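Local coordinates for acetylornithine aminotransferase (Aquifex aeolicus, PDB 2EH6), which catalyses the pyridoxal-phosphate-dependent transfer of an amino group from N(2)-acetyl-L-ornithine to 2-oxoglutarate in arginine biosynthesis, at residues A[175-180]-A[208-213]. Numbering follows the deposited sequence.
Sequences GIIIEV and LLIIDE. With PLP (pyridoxal-5'-phosphate), chain C.
Ile177 and Ile210 lie side by side on one face of two parallel strands, CG1 of Ile177 resting 4.1 Å from CD1 of Ile210. At Gly175, paired with Leu208 (CA to CA 4.2 Å), a side chain would strike Leu208 O and crowd Ile210 CD1, which suits glycine to this close pairing. On the opposite face CG2 of Ile178 rests against the notch of Leu209 CD1 and Ile211 CG1; with CG1 anti to the backbone N (chi1 -171°), the CG1-CD1 arm leads away from strand 208-212. Beta-branched isoleucines suit extended strands buried on both faces, here by Phe120 against Ile177 and Ile210 and by helix 192-205 against Ile178. Four backbone bonds join the strands, the last from Asp212 N to Ile178 O at 2.8 Å. Beyond it the segments diverge, a water bridging Val180 N and Asp212 O while Val180 CG2 packs on Ile211 CG2. Asp212 OD2 lies 2.8 Å from PLP N1 and is also hydrogen-bonded to His128 ND1; Glu179 OE1 reaches the ring methyl C2A, its OE2 held by Phe127 N. An alanine at Asp212 would probably leave the pyridine nitrogen and His128 without their carboxylate mate. Cofactor binding at C-terminal strand ends is characteristic of the fold-type I aminotransferase large domain.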
# COMPACT_ATOMS: atom_id res chain seq x y z
N GLY A 175 -3.02 -15.98 -17.24
CA GLY A 175 -4.02 -16.28 -16.23
C GLY A 175 -5.32 -15.52 -16.38
O GLY A 175 -5.43 -14.60 -17.18
N ILE A 176 -6.30 -15.94 -15.59
CA ILE A 176 -7.61 -15.32 -15.56
C ILE A 176 -7.82 -14.76 -14.15
O ILE A 176 -7.58 -15.46 -13.16
CB ILE A 176 -8.71 -16.35 -15.87
CG1 ILE A 176 -8.50 -16.91 -17.29
CG2 ILE A 176 -10.09 -15.71 -15.75
CD1 ILE A 176 -9.55 -17.91 -17.73
N ILE A 177 -8.24 -13.50 -14.06
CA ILE A 177 -8.46 -12.82 -12.78
C ILE A 177 -9.95 -12.58 -12.58
O ILE A 177 -10.62 -12.02 -13.44
CB ILE A 177 -7.75 -11.45 -12.77
CG1 ILE A 177 -6.27 -11.62 -13.11
CG2 ILE A 177 -7.90 -10.80 -11.40
CD1 ILE A 177 -5.53 -10.32 -13.32
N ILE A 178 -10.47 -12.97 -11.42
CA ILE A 178 -11.90 -12.80 -11.19
C ILE A 178 -12.30 -12.62 -9.73
O ILE A 178 -11.56 -13.01 -8.82
CB ILE A 178 -12.65 -14.04 -11.75
CG1 ILE A 178 -14.16 -13.81 -11.73
CG2 ILE A 178 -12.27 -15.28 -10.93
CD1 ILE A 178 -14.95 -14.92 -12.41
N GLU A 179 -13.46 -12.00 -9.51
CA GLU A 179 -14.01 -11.83 -8.17
C GLU A 179 -15.19 -12.80 -8.14
O GLU A 179 -16.01 -12.77 -9.04
CB GLU A 179 -14.53 -10.40 -7.97
CG GLU A 179 -13.49 -9.31 -8.09
CD GLU A 179 -14.11 -7.96 -8.36
OE1 GLU A 179 -14.65 -7.34 -7.41
OE2 GLU A 179 -14.06 -7.51 -9.52
N VAL A 180 -15.27 -13.65 -7.12
CA VAL A 180 -16.38 -14.60 -7.01
C VAL A 180 -17.69 -13.81 -7.03
O VAL A 180 -18.68 -14.23 -7.63
CB VAL A 180 -16.28 -15.44 -5.72
CG1 VAL A 180 -17.53 -16.27 -5.54
CG2 VAL A 180 -15.06 -16.35 -5.80
N LEU A 208 -3.42 -19.98 -15.31
CA LEU A 208 -3.56 -19.74 -13.88
C LEU A 208 -4.88 -19.06 -13.52
O LEU A 208 -5.33 -18.15 -14.21
CB LEU A 208 -2.41 -18.88 -13.35
CG LEU A 208 -0.98 -19.45 -13.43
CD1 LEU A 208 -0.00 -18.43 -12.86
CD2 LEU A 208 -0.90 -20.76 -12.66
N LEU A 209 -5.48 -19.52 -12.43
CA LEU A 209 -6.73 -18.95 -11.94
C LEU A 209 -6.37 -18.07 -10.74
O LEU A 209 -5.85 -18.56 -9.73
CB LEU A 209 -7.70 -20.05 -11.50
CG LEU A 209 -9.01 -19.58 -10.85
CD1 LEU A 209 -9.75 -18.65 -11.79
CD2 LEU A 209 -9.86 -20.78 -10.48
N ILE A 210 -6.62 -16.78 -10.87
CA ILE A 210 -6.32 -15.82 -9.81
C ILE A 210 -7.62 -15.21 -9.34
O ILE A 210 -8.30 -14.52 -10.09
CB ILE A 210 -5.41 -14.69 -10.34
CG1 ILE A 210 -4.15 -15.29 -10.96
CG2 ILE A 210 -5.06 -13.72 -9.20
CD1 ILE A 210 -3.39 -14.33 -11.86
N ILE A 211 -7.97 -15.48 -8.09
CA ILE A 211 -9.21 -14.96 -7.54
C ILE A 211 -8.90 -13.81 -6.59
O ILE A 211 -8.11 -13.94 -5.65
CB ILE A 211 -10.01 -16.05 -6.79
CG1 ILE A 211 -10.28 -17.23 -7.74
CG2 ILE A 211 -11.31 -15.48 -6.27
CD1 ILE A 211 -11.02 -18.39 -7.10
N ASP A 212 -9.53 -12.67 -6.86
CA ASP A 212 -9.35 -11.49 -6.04
C ASP A 212 -10.34 -11.58 -4.88
O ASP A 212 -11.53 -11.35 -5.06
CB ASP A 212 -9.66 -10.23 -6.88
CG ASP A 212 -9.47 -8.95 -6.09
OD1 ASP A 212 -9.54 -8.98 -4.85
OD2 ASP A 212 -9.26 -7.89 -6.72
N GLU A 213 -9.85 -11.92 -3.69
CA GLU A 213 -10.73 -12.01 -2.52
C GLU A 213 -10.55 -10.84 -1.55
O GLU A 213 -10.85 -10.95 -0.37
CB GLU A 213 -10.52 -13.34 -1.80
CG GLU A 213 -10.98 -14.53 -2.64
CD GLU A 213 -12.05 -15.36 -1.95
OE1 GLU A 213 -12.82 -14.80 -1.13
OE2 GLU A 213 -12.13 -16.57 -2.26
N1 PLP C . -9.92 -5.55 -5.39
C2 PLP C . -11.16 -5.72 -4.90
C2A PLP C . -11.99 -6.91 -5.32
C3 PLP C . -11.70 -4.80 -3.98
O3 PLP C . -12.96 -4.96 -3.48
C4 PLP C . -10.89 -3.67 -3.59
C4A PLP C . -11.45 -2.71 -2.61
C5 PLP C . -9.56 -3.53 -4.15
C6 PLP C . -9.12 -4.51 -5.06
C5A PLP C . -8.66 -2.36 -3.78
O4P PLP C . -8.16 -2.56 -2.46
P PLP C . -7.21 -1.30 -2.06
O1P PLP C . -6.70 -1.53 -0.69
O2P PLP C . -5.97 -1.15 -3.06
O3P PLP C . -8.08 0.05 -2.10
O HOH W 1 -13.79 -13.13 -4.84